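Local atomic coordinates of glutamate racemase (Escherichia coli, PDB entry 2JFN), a protein that belongs to the Asp/Glu/hydantoin racemase family of enzymes, alpha/beta proteins whose chain carries two beta sheets. Residues 23-28 against 74-79; 54-59 against 69-74; 78-83 against 107-112. All blocks are in the same frame, centred on the assembly; numbering follows the deposited sequence.

Contact 1: residues 23-28 against 74-79; sequences TVLVFD and AIVTAV. With GLU (glutamic acid), chain B.
L25 and F27 of strand 21-28 meet I75, V76 and V79 of helix 65-82 in a buried, wholly apolar strand-on-helix contact. It belongs to a beta-alpha-beta crossover: the chain leaves strand 48-53, runs back through helix 65-82 and re-enters the sheet as strand 87-90, and strand 21-28 lies between those two strands as their parallel neighbour. The helix therefore crosses the middle strand close to antiparallel, at 151°, with the two segment axes 10.6 Å apart. L25 and V79 reach toward each other tip to tip, CD2 of L25 standing 4.1 Å from CG1 of V79. V76 adds a contact of 4.2 Å from its CG2 to the same L25 CD2. Further along, F27 and I75 cross at about a right angle; I75 CD1 comes obliquely to F27 CE1 at 3.6 Å, and CG2 of I75 lies 3.9 Å from that ring atom. With chi1 of I75 at -68°, CG2 is anti to the backbone N, and both ends of the branched chain meet the ring. D28, the next residue, holds the amino nitrogen of glutamic acid, with 2.8 Å between D28 OD2 and the ligand N. D28 OD1 also takes the backbone N-H groups of G30 and G33. No directional bond links the two segments, so between them the packing rests on apolar side-chain contact, next to a strand end where D28 makes polar bonds to the ligand.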
loop_
_atom_site.group_PDB
_atom_site.type_symbol
_atom_site.label_atom_id
_atom_site.label_comp_id
_atom_site.label_asym_id
_atom_site.label_seq_id
_atom_site.Cartn_x
_atom_site.Cartn_y
_atom_site.Cartn_z
ATOM N N THR A 23 7.714 9.141 -15.715
ATOM C CA THR A 23 7.960 9.248 -14.287
ATOM C C THR A 23 6.723 8.822 -13.517
ATOM O O THR A 23 5.644 9.395 -13.679
ATOM C CB THR A 23 8.318 10.701 -13.914
ATOM O OG1 THR A 23 9.554 11.058 -14.547
ATOM C CG2 THR A 23 8.447 10.851 -12.404
ATOM N N VAL A 24 6.887 7.808 -12.679
ATOM C CA VAL A 24 5.791 7.306 -11.872
ATOM C C VAL A 24 6.097 7.398 -10.385
ATOM O O VAL A 24 7.133 6.924 -9.918
ATOM C CB VAL A 24 5.473 5.837 -12.223
ATOM C CG1 VAL A 24 4.456 5.274 -11.249
ATOM C CG2 VAL A 24 4.938 5.760 -13.651
ATOM N N LEU A 25 5.182 8.016 -9.651
ATOM C CA LEU A 25 5.326 8.155 -8.213
ATOM C C LEU A 25 4.514 7.078 -7.513
ATOM O O LEU A 25 3.362 6.837 -7.868
ATOM C CB LEU A 25 4.817 9.523 -7.744
ATOM C CG LEU A 25 4.596 9.660 -6.232
ATOM C CD1 LEU A 25 5.937 9.575 -5.495
ATOM C CD2 LEU A 25 3.898 10.992 -5.932
ATOM N N VAL A 26 5.131 6.422 -6.536
ATOM C CA VAL A 26 4.447 5.428 -5.723
ATOM C C VAL A 26 4.583 5.986 -4.298
ATOM O O VAL A 26 5.701 6.173 -3.800
ATOM C CB VAL A 26 5.105 4.035 -5.814
ATOM C CG1 VAL A 26 4.351 3.057 -4.925
ATOM C CG2 VAL A 26 5.084 3.536 -7.274
ATOM N N PHE A 27 3.447 6.276 -3.669
ATOM C CA PHE A 27 3.411 6.854 -2.327
ATOM C C PHE A 27 2.762 5.985 -1.255
ATOM O O PHE A 27 1.805 5.263 -1.518
ATOM C CB PHE A 27 2.658 8.189 -2.356
ATOM C CG PHE A 27 2.350 8.743 -0.985
ATOM C CD1 PHE A 27 3.306 9.475 -0.282
ATOM C CD2 PHE A 27 1.129 8.479 -0.373
ATOM C CE1 PHE A 27 3.051 9.932 1.012
ATOM C CE2 PHE A 27 0.861 8.931 0.923
ATOM C CZ PHE A 27 1.825 9.656 1.617
ATOM N N ASP A 28 3.293 6.077 -0.040
ATOM C CA ASP A 28 2.754 5.367 1.118
ATOM C C ASP A 28 3.243 6.081 2.362
ATOM O O ASP A 28 4.165 6.895 2.299
ATOM C CB ASP A 28 3.232 3.911 1.191
ATOM C CG ASP A 28 2.605 3.159 2.365
ATOM O OD1 ASP A 28 3.283 2.324 3.003
ATOM O OD2 ASP A 28 1.417 3.408 2.656
ATOM N N ALA A 74 -0.040 17.724 -0.143
ATOM C CA ALA A 74 1.197 18.498 -0.013
ATOM C C ALA A 74 2.416 17.678 -0.456
ATOM O O ALA A 74 3.322 18.199 -1.107
ATOM C CB ALA A 74 1.382 18.976 1.428
ATOM N N ILE A 75 2.451 16.397 -0.100
ATOM C CA ILE A 75 3.579 15.575 -0.503
ATOM C C ILE A 75 3.629 15.392 -2.031
ATOM O O ILE A 75 4.695 15.494 -2.632
ATOM C CB ILE A 75 3.552 14.196 0.209
ATOM C CG1 ILE A 75 3.825 14.391 1.706
ATOM C CG2 ILE A 75 4.595 13.263 -0.413
ATOM C CD1 ILE A 75 3.651 13.135 2.558
ATOM N N VAL A 76 2.488 15.135 -2.667
ATOM C CA VAL A 76 2.487 14.956 -4.123
ATOM C C VAL A 76 2.859 16.279 -4.798
ATOM O O VAL A 76 3.491 16.306 -5.851
ATOM C CB VAL A 76 1.109 14.490 -4.650
ATOM C CG1 VAL A 76 1.142 14.407 -6.185
ATOM C CG2 VAL A 76 0.756 13.119 -4.054
ATOM N N THR A 77 2.465 17.383 -4.182
ATOM C CA THR A 77 2.791 18.695 -4.722
ATOM C C THR A 77 4.308 18.887 -4.715
ATOM O O THR A 77 4.888 19.371 -5.693
ATOM C CB THR A 77 2.124 19.795 -3.887
ATOM O OG1 THR A 77 0.702 19.641 -3.980
ATOM C CG2 THR A 77 2.515 21.184 -4.394
ATOM N N ALA A 78 4.944 18.493 -3.615
ATOM C CA ALA A 78 6.391 18.624 -3.476
ATOM C C ALA A 78 7.110 17.717 -4.465
ATOM O O ALA A 78 8.106 18.115 -5.068
ATOM C CB ALA A 78 6.821 18.289 -2.046
ATOM N N VAL A 79 6.613 16.497 -4.637
ATOM C CA VAL A 79 7.248 15.593 -5.580
ATOM C C VAL A 79 7.166 16.182 -6.988
ATOM O O VAL A 79 8.159 16.187 -7.721
ATOM C CB VAL A 79 6.581 14.197 -5.590
ATOM C CG1 VAL A 79 7.227 13.333 -6.660
ATOM C CG2 VAL A 79 6.732 13.534 -4.221
HETATM N N GLU B . 0.479 1.057 3.930
HETATM C CA GLU B . -0.575 1.156 4.944
HETATM C C GLU B . -1.915 1.255 4.240
HETATM O O GLU B . -2.126 0.584 3.166
HETATM C CB GLU B . -0.335 2.394 5.822
HETATM C CG GLU B . -0.515 2.040 7.315
HETATM C CD GLU B . -0.581 3.299 8.170
HETATM O OE1 GLU B . -1.276 3.314 9.182
HETATM O OE2 GLU B . 0.067 4.305 7.863
HETATM O OXT GLU B . -2.838 1.994 4.720
#

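Contact 2: residues 54-59 against 69-74; sequences DNVAFP and VERVVA. With GLU (glutamic acid), chain B.
OD1 of D54 is gripped from opposite faces of its carboxylate, by NH2 of R71 on one and by the backbone N of A57 on the other. The second bond, A57 N to D54 OD1 at 3.1 Å, makes an Asx motif of the turn that follows strand 48-53, in the beta-to-alpha connection leading to helix 65-82. R71, nearly two turns into that helix, answers side-on with two nitrogens. NH2 donates to D54 OD1 at 2.8 Å, almost straight at 173°, and NE reaches D54 OD2 at an equal 2.8 Å. Both oxygens lie in the guanidinium plane, yet the two flat groups are turned 39° apart, and each N-H arrives from above the carboxylate plane. A bend at chi2 (63°) in an otherwise extended chain carries the guanidinium there. Further partners fix the pair: Y60 OH bonds D54 OD2, while NH1 of R71 forms a salt bridge with the terminal carboxylate of G285. The two arginine bonds to D54, with those from A57 N and Y60, probably favour its ionised form. The V56 side chain crosses that of R71 at about a right angle, its CB 3.5 Å from R71 NH2. Beyond this turn the loop enters the glutamic acid pocket, where F58 CD1 lies 3.6 Å from OE2 of the ligand. A cis peptide joins F58 to P59, whose CB sits 3.8 Å above the plane of the F58 ring, over its centre.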
loop_
_atom_site.group_PDB
_atom_site.type_symbol
_atom_site.label_atom_id
_atom_site.label_comp_id
_atom_site.label_asym_id
_atom_site.label_seq_id
_atom_site.Cartn_x
_atom_site.Cartn_y
_atom_site.Cartn_z
ATOM N N ASP A 54 6.027 8.936 3.929
ATOM C CA ASP A 54 5.871 9.940 4.979
ATOM C C ASP A 54 6.297 9.430 6.353
ATOM O O ASP A 54 5.457 9.157 7.210
ATOM C CB ASP A 54 4.412 10.401 5.031
ATOM C CG ASP A 54 4.228 11.656 5.869
ATOM O OD1 ASP A 54 5.222 12.133 6.466
ATOM O OD2 ASP A 54 3.088 12.162 5.929
ATOM N N ASN A 55 7.605 9.326 6.576
ATOM C CA ASN A 55 8.099 8.843 7.853
ATOM C C ASN A 55 7.824 9.840 8.975
ATOM O O ASN A 55 7.909 9.490 10.146
ATOM C CB ASN A 55 9.600 8.521 7.765
ATOM C CG ASN A 55 10.450 9.735 7.437
ATOM O OD1 ASN A 55 10.198 10.450 6.462
ATOM N ND2 ASN A 55 11.478 9.969 8.249
ATOM N N VAL A 56 7.468 11.070 8.611
ATOM C CA VAL A 56 7.170 12.117 9.590
ATOM C C VAL A 56 5.784 11.964 10.230
ATOM O O VAL A 56 5.620 12.182 11.434
ATOM C CB VAL A 56 7.263 13.528 8.941
ATOM C CG1 VAL A 56 6.627 14.585 9.849
ATOM C CG2 VAL A 56 8.723 13.882 8.687
ATOM N N ALA A 57 4.790 11.580 9.435
ATOM C CA ALA A 57 3.442 11.444 9.960
ATOM C C ALA A 57 2.955 9.999 10.085
ATOM O O ALA A 57 1.829 9.762 10.517
ATOM C CB ALA A 57 2.474 12.262 9.117
ATOM N N PHE A 58 3.791 9.037 9.707
ATOM C CA PHE A 58 3.419 7.627 9.836
ATOM C C PHE A 58 3.242 7.396 11.337
ATOM O O PHE A 58 4.043 7.893 12.127
ATOM C CB PHE A 58 4.546 6.722 9.325
ATOM C CG PHE A 58 4.329 5.265 9.621
ATOM C CD1 PHE A 58 3.599 4.462 8.747
ATOM C CD2 PHE A 58 4.809 4.707 10.804
ATOM C CE1 PHE A 58 3.347 3.123 9.047
ATOM C CE2 PHE A 58 4.561 3.366 11.115
ATOM C CZ PHE A 58 3.830 2.574 10.236
ATOM N N PRO A 59 2.220 6.623 11.753
ATOM C CA PRO A 59 1.198 5.933 10.957
ATOM C C PRO A 59 -0.041 6.781 10.668
ATOM O O PRO A 59 -0.472 7.584 11.499
ATOM C CB PRO A 59 0.865 4.717 11.819
ATOM C CG PRO A 59 0.915 5.297 13.194
ATOM C CD PRO A 59 2.169 6.169 13.159
ATOM N N VAL A 69 -5.709 14.072 4.099
ATOM C CA VAL A 69 -5.944 14.625 2.769
ATOM C C VAL A 69 -4.967 15.758 2.465
ATOM O O VAL A 69 -4.319 15.753 1.418
ATOM C CB VAL A 69 -7.394 15.154 2.625
ATOM C CG1 VAL A 69 -7.582 15.797 1.253
ATOM C CG2 VAL A 69 -8.384 14.006 2.812
ATOM N N GLU A 70 -4.855 16.715 3.386
ATOM C CA GLU A 70 -3.962 17.856 3.203
ATOM C C GLU A 70 -2.503 17.428 3.079
ATOM O O GLU A 70 -1.750 17.957 2.253
ATOM C CB GLU A 70 -4.084 18.842 4.375
ATOM C CG GLU A 70 -5.435 19.558 4.506
ATOM C CD GLU A 70 -5.821 20.349 3.263
ATOM O OE1 GLU A 70 -4.938 20.998 2.657
ATOM O OE2 GLU A 70 -7.017 20.330 2.895
ATOM N N ARG A 71 -2.114 16.476 3.915
ATOM C CA ARG A 71 -0.746 15.974 3.935
ATOM C C ARG A 71 -0.356 15.282 2.635
ATOM O O ARG A 71 0.692 15.583 2.065
ATOM C CB ARG A 71 -0.564 15.012 5.114
ATOM C CG ARG A 71 0.840 14.443 5.269
ATOM C CD ARG A 71 1.875 15.524 5.567
ATOM N NE ARG A 71 3.177 14.922 5.858
ATOM C CZ ARG A 71 4.305 15.604 6.023
ATOM N NH1 ARG A 71 4.309 16.930 5.926
ATOM N NH2 ARG A 71 5.434 14.956 6.274
ATOM N N VAL A 72 -1.196 14.366 2.159
ATOM C CA VAL A 72 -0.883 13.652 0.927
ATOM C C VAL A 72 -0.861 14.601 -0.273
ATOM O O VAL A 72 -0.022 14.463 -1.163
ATOM C CB VAL A 72 -1.880 12.500 0.682
ATOM C CG1 VAL A 72 -1.530 11.776 -0.609
ATOM C CG2 VAL A 72 -1.826 11.519 1.861
ATOM N N VAL A 73 -1.773 15.565 -0.297
ATOM C CA VAL A 73 -1.798 16.540 -1.382
ATOM C C VAL A 73 -0.496 17.360 -1.339
ATOM O O VAL A 73 0.092 17.648 -2.376
ATOM C CB VAL A 73 -3.014 17.494 -1.266
ATOM C CG1 VAL A 73 -2.852 18.682 -2.221
ATOM C CG2 VAL A 73 -4.297 16.747 -1.604
ATOM N N ALA A 74 -0.040 17.724 -0.143
ATOM C CA ALA A 74 1.197 18.498 -0.013
ATOM C C ALA A 74 2.416 17.678 -0.456
ATOM O O ALA A 74 3.322 18.199 -1.107
ATOM C CB ALA A 74 1.382 18.976 1.428
HETATM N N GLU B . 0.479 1.057 3.930
HETATM C CA GLU B . -0.575 1.156 4.944
HETATM C C GLU B . -1.915 1.255 4.240
HETATM O O GLU B . -2.126 0.584 3.166
HETATM C CB GLU B . -0.335 2.394 5.822
HETATM C CG GLU B . -0.515 2.040 7.315
HETATM C CD GLU B . -0.581 3.299 8.170
HETATM O OE1 GLU B . -1.276 3.314 9.182
HETATM O OE2 GLU B . 0.067 4.305 7.863
HETATM O OXT GLU B . -2.838 1.994 4.720
#

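Contact 3: residues 78-83 against 107-112; sequences AVQERY and FDFPVV
The amide of Q80 lies against the edges of two phenylalanine rings: OE1 and NE2 both border the F107 rim, and NE2 also reaches F109. Q80 belongs to the last turn of helix 65-82; F107 and F109 follow helix 93-106, on the way into strand 111-112, so the contact joins neighbouring crossovers of one alpha/beta sheet. OE1 of Q80 lies in the plane of the F107 ring, 3.5 Å from CE2, where the ring hydrogens would offer it a mildly positive edge. NE2 of Q80 meets the F109 ring at its edge too, 3.4 Å from CE2, with amide and ring planes nearly perpendicular (89°). NE2 of Q80 donates to a water oxygen at 2.9 Å, and that water also accepts from D108 N at 2.8 Å, a bridge that probably helps hold the amide. An extended chain, with CG anti to the backbone N (chi1 177°), brings the amide this far from the helix. Further out, V76 of the same helix touches both rings, and F109 touches L85 in the loop before strand 87-90 and A88 within it. The two phenylalanines also pack directly: CB of F107 sits 3.4 Å above the plane of the F109 ring, displaced toward its rim.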
loop_
_atom_site.group_PDB
_atom_site.type_symbol
_atom_site.label_atom_id
_atom_site.label_comp_id
_atom_site.label_asym_id
_atom_site.label_seq_id
_atom_site.Cartn_x
_atom_site.Cartn_y
_atom_site.Cartn_z
ATOM N N ALA A 78 4.944 18.493 -3.615
ATOM C CA ALA A 78 6.391 18.624 -3.476
ATOM C C ALA A 78 7.110 17.717 -4.465
ATOM O O ALA A 78 8.106 18.115 -5.068
ATOM C CB ALA A 78 6.821 18.289 -2.046
ATOM N N VAL A 79 6.613 16.497 -4.637
ATOM C CA VAL A 79 7.248 15.593 -5.580
ATOM C C VAL A 79 7.166 16.182 -6.988
ATOM O O VAL A 79 8.159 16.187 -7.721
ATOM C CB VAL A 79 6.581 14.197 -5.590
ATOM C CG1 VAL A 79 7.227 13.333 -6.660
ATOM C CG2 VAL A 79 6.732 13.534 -4.221
ATOM N N GLN A 80 5.988 16.684 -7.349
ATOM C CA GLN A 80 5.760 17.279 -8.668
ATOM C C GLN A 80 6.717 18.427 -8.966
ATOM O O GLN A 80 6.997 18.728 -10.127
ATOM C CB GLN A 80 4.320 17.789 -8.795
ATOM C CG GLN A 80 4.049 18.483 -10.128
ATOM C CD GLN A 80 2.620 18.933 -10.296
ATOM O OE1 GLN A 80 2.139 19.808 -9.570
ATOM N NE2 GLN A 80 1.925 18.344 -11.258
ATOM N N GLU A 81 7.208 19.076 -7.917
ATOM C CA GLU A 81 8.140 20.182 -8.087
ATOM C C GLU A 81 9.512 19.656 -8.468
ATOM O O GLU A 81 10.241 20.297 -9.226
ATOM C CB GLU A 81 8.233 20.999 -6.799
ATOM C CG GLU A 81 7.113 21.994 -6.643
ATOM C CD GLU A 81 7.091 23.006 -7.774
ATOM O OE1 GLU A 81 8.146 23.623 -8.046
ATOM O OE2 GLU A 81 6.022 23.187 -8.391
ATOM N N ARG A 82 9.861 18.487 -7.941
ATOM C CA ARG A 82 11.144 17.869 -8.245
ATOM C C ARG A 82 11.104 17.222 -9.631
ATOM O O ARG A 82 12.071 17.305 -10.393
ATOM C CB ARG A 82 11.494 16.816 -7.185
ATOM C CG ARG A 82 11.904 17.401 -5.832
ATOM C CD ARG A 82 13.200 18.204 -5.957
ATOM N NE ARG A 82 14.328 17.340 -6.305
ATOM C CZ ARG A 82 15.070 16.681 -5.417
ATOM N NH1 ARG A 82 14.810 16.793 -4.123
ATOM N NH2 ARG A 82 16.061 15.897 -5.826
ATOM N N TYR A 83 9.985 16.579 -9.954
ATOM C CA TYR A 83 9.822 15.925 -11.252
ATOM C C TYR A 83 8.382 15.928 -11.745
ATOM O O TYR A 83 7.469 15.553 -11.008
ATOM C CB TYR A 83 10.251 14.450 -11.203
ATOM C CG TYR A 83 11.721 14.174 -11.007
ATOM C CD1 TYR A 83 12.239 13.923 -9.740
ATOM C CD2 TYR A 83 12.590 14.121 -12.097
ATOM C CE1 TYR A 83 13.585 13.623 -9.562
ATOM C CE2 TYR A 83 13.937 13.822 -11.930
ATOM C CZ TYR A 83 14.427 13.574 -10.664
ATOM O OH TYR A 83 15.762 13.276 -10.496
ATOM N N PHE A 107 -4.234 17.811 -9.509
ATOM C CA PHE A 107 -3.285 17.420 -10.536
ATOM C C PHE A 107 -3.857 17.015 -11.879
ATOM O O PHE A 107 -5.003 16.581 -11.979
ATOM C CB PHE A 107 -2.378 16.315 -9.993
ATOM C CG PHE A 107 -1.694 16.689 -8.708
ATOM C CD1 PHE A 107 -2.181 16.236 -7.485
ATOM C CD2 PHE A 107 -0.600 17.549 -8.718
ATOM C CE1 PHE A 107 -1.589 16.639 -6.288
ATOM C CE2 PHE A 107 0.004 17.959 -7.524
ATOM C CZ PHE A 107 -0.494 17.503 -6.310
ATOM N N ASP A 108 -3.032 17.162 -12.911
ATOM C CA ASP A 108 -3.435 16.824 -14.265
ATOM C C ASP A 108 -2.729 15.605 -14.816
ATOM O O ASP A 108 -2.348 15.545 -15.987
ATOM C CB ASP A 108 -3.240 18.025 -15.183
ATOM C CG ASP A 108 -4.207 19.135 -14.864
ATOM O OD1 ASP A 108 -5.428 18.870 -14.891
ATOM O OD2 ASP A 108 -3.756 20.262 -14.575
ATOM N N PHE A 109 -2.535 14.633 -13.941
ATOM C CA PHE A 109 -1.944 13.368 -14.327
ATOM C C PHE A 109 -2.823 12.363 -13.606
ATOM O O PHE A 109 -3.398 12.667 -12.558
ATOM C CB PHE A 109 -0.465 13.267 -13.913
ATOM C CG PHE A 109 -0.193 13.625 -12.484
ATOM C CD1 PHE A 109 -0.564 12.768 -11.448
ATOM C CD2 PHE A 109 0.459 14.817 -12.172
ATOM C CE1 PHE A 109 -0.286 13.097 -10.119
ATOM C CE2 PHE A 109 0.740 15.155 -10.855
ATOM C CZ PHE A 109 0.369 14.295 -9.821
ATOM N N PRO A 110 -2.978 11.167 -14.178
ATOM C CA PRO A 110 -3.827 10.175 -13.519
ATOM C C PRO A 110 -3.321 9.758 -12.141
ATOM O O PRO A 110 -2.117 9.691 -11.898
ATOM C CB PRO A 110 -3.855 9.026 -14.527
ATOM C CG PRO A 110 -2.524 9.132 -15.192
ATOM C CD PRO A 110 -2.358 10.617 -15.395
ATOM N N VAL A 111 -4.257 9.506 -11.238
ATOM C CA VAL A 111 -3.920 9.085 -9.886
ATOM C C VAL A 111 -4.576 7.736 -9.633
ATOM O O VAL A 111 -5.771 7.568 -9.863
ATOM C CB VAL A 111 -4.426 10.095 -8.835
ATOM C CG1 VAL A 111 -4.036 9.632 -7.430
ATOM C CG2 VAL A 111 -3.846 11.489 -9.126
ATOM N N VAL A 112 -3.786 6.774 -9.175
ATOM C CA VAL A 112 -4.304 5.443 -8.888
ATOM C C VAL A 112 -4.482 5.285 -7.389
ATOM O O VAL A 112 -3.623 5.696 -6.604
ATOM C CB VAL A 112 -3.344 4.349 -9.413
ATOM C CG1 VAL A 112 -3.847 2.964 -9.024
ATOM C CG2 VAL A 112 -3.230 4.454 -10.910
HETATM O O HOH W 1 -0.612 18.423 -12.570
#

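From the N terminus, strand 21-28 is the first element used, and contact 1 closes a long loop when helix 65-82 returns to cover it. Contact 2 closes a much shorter loop wholly within that span, tying the turn after strand 48-53 to an earlier part of the helix. The two meet where the backbone O of D28 probably accepts a hydrogen bond from D54 N, and both touch glutamic acid. Contact 3 begins on A78 and V79, where contact 1 ends, and closes a loop containing strand 87-90 and helix 93-106. Helix 65-82 thus serves all three, linking the central strand, a pocket loop and the approach to strand 111-112.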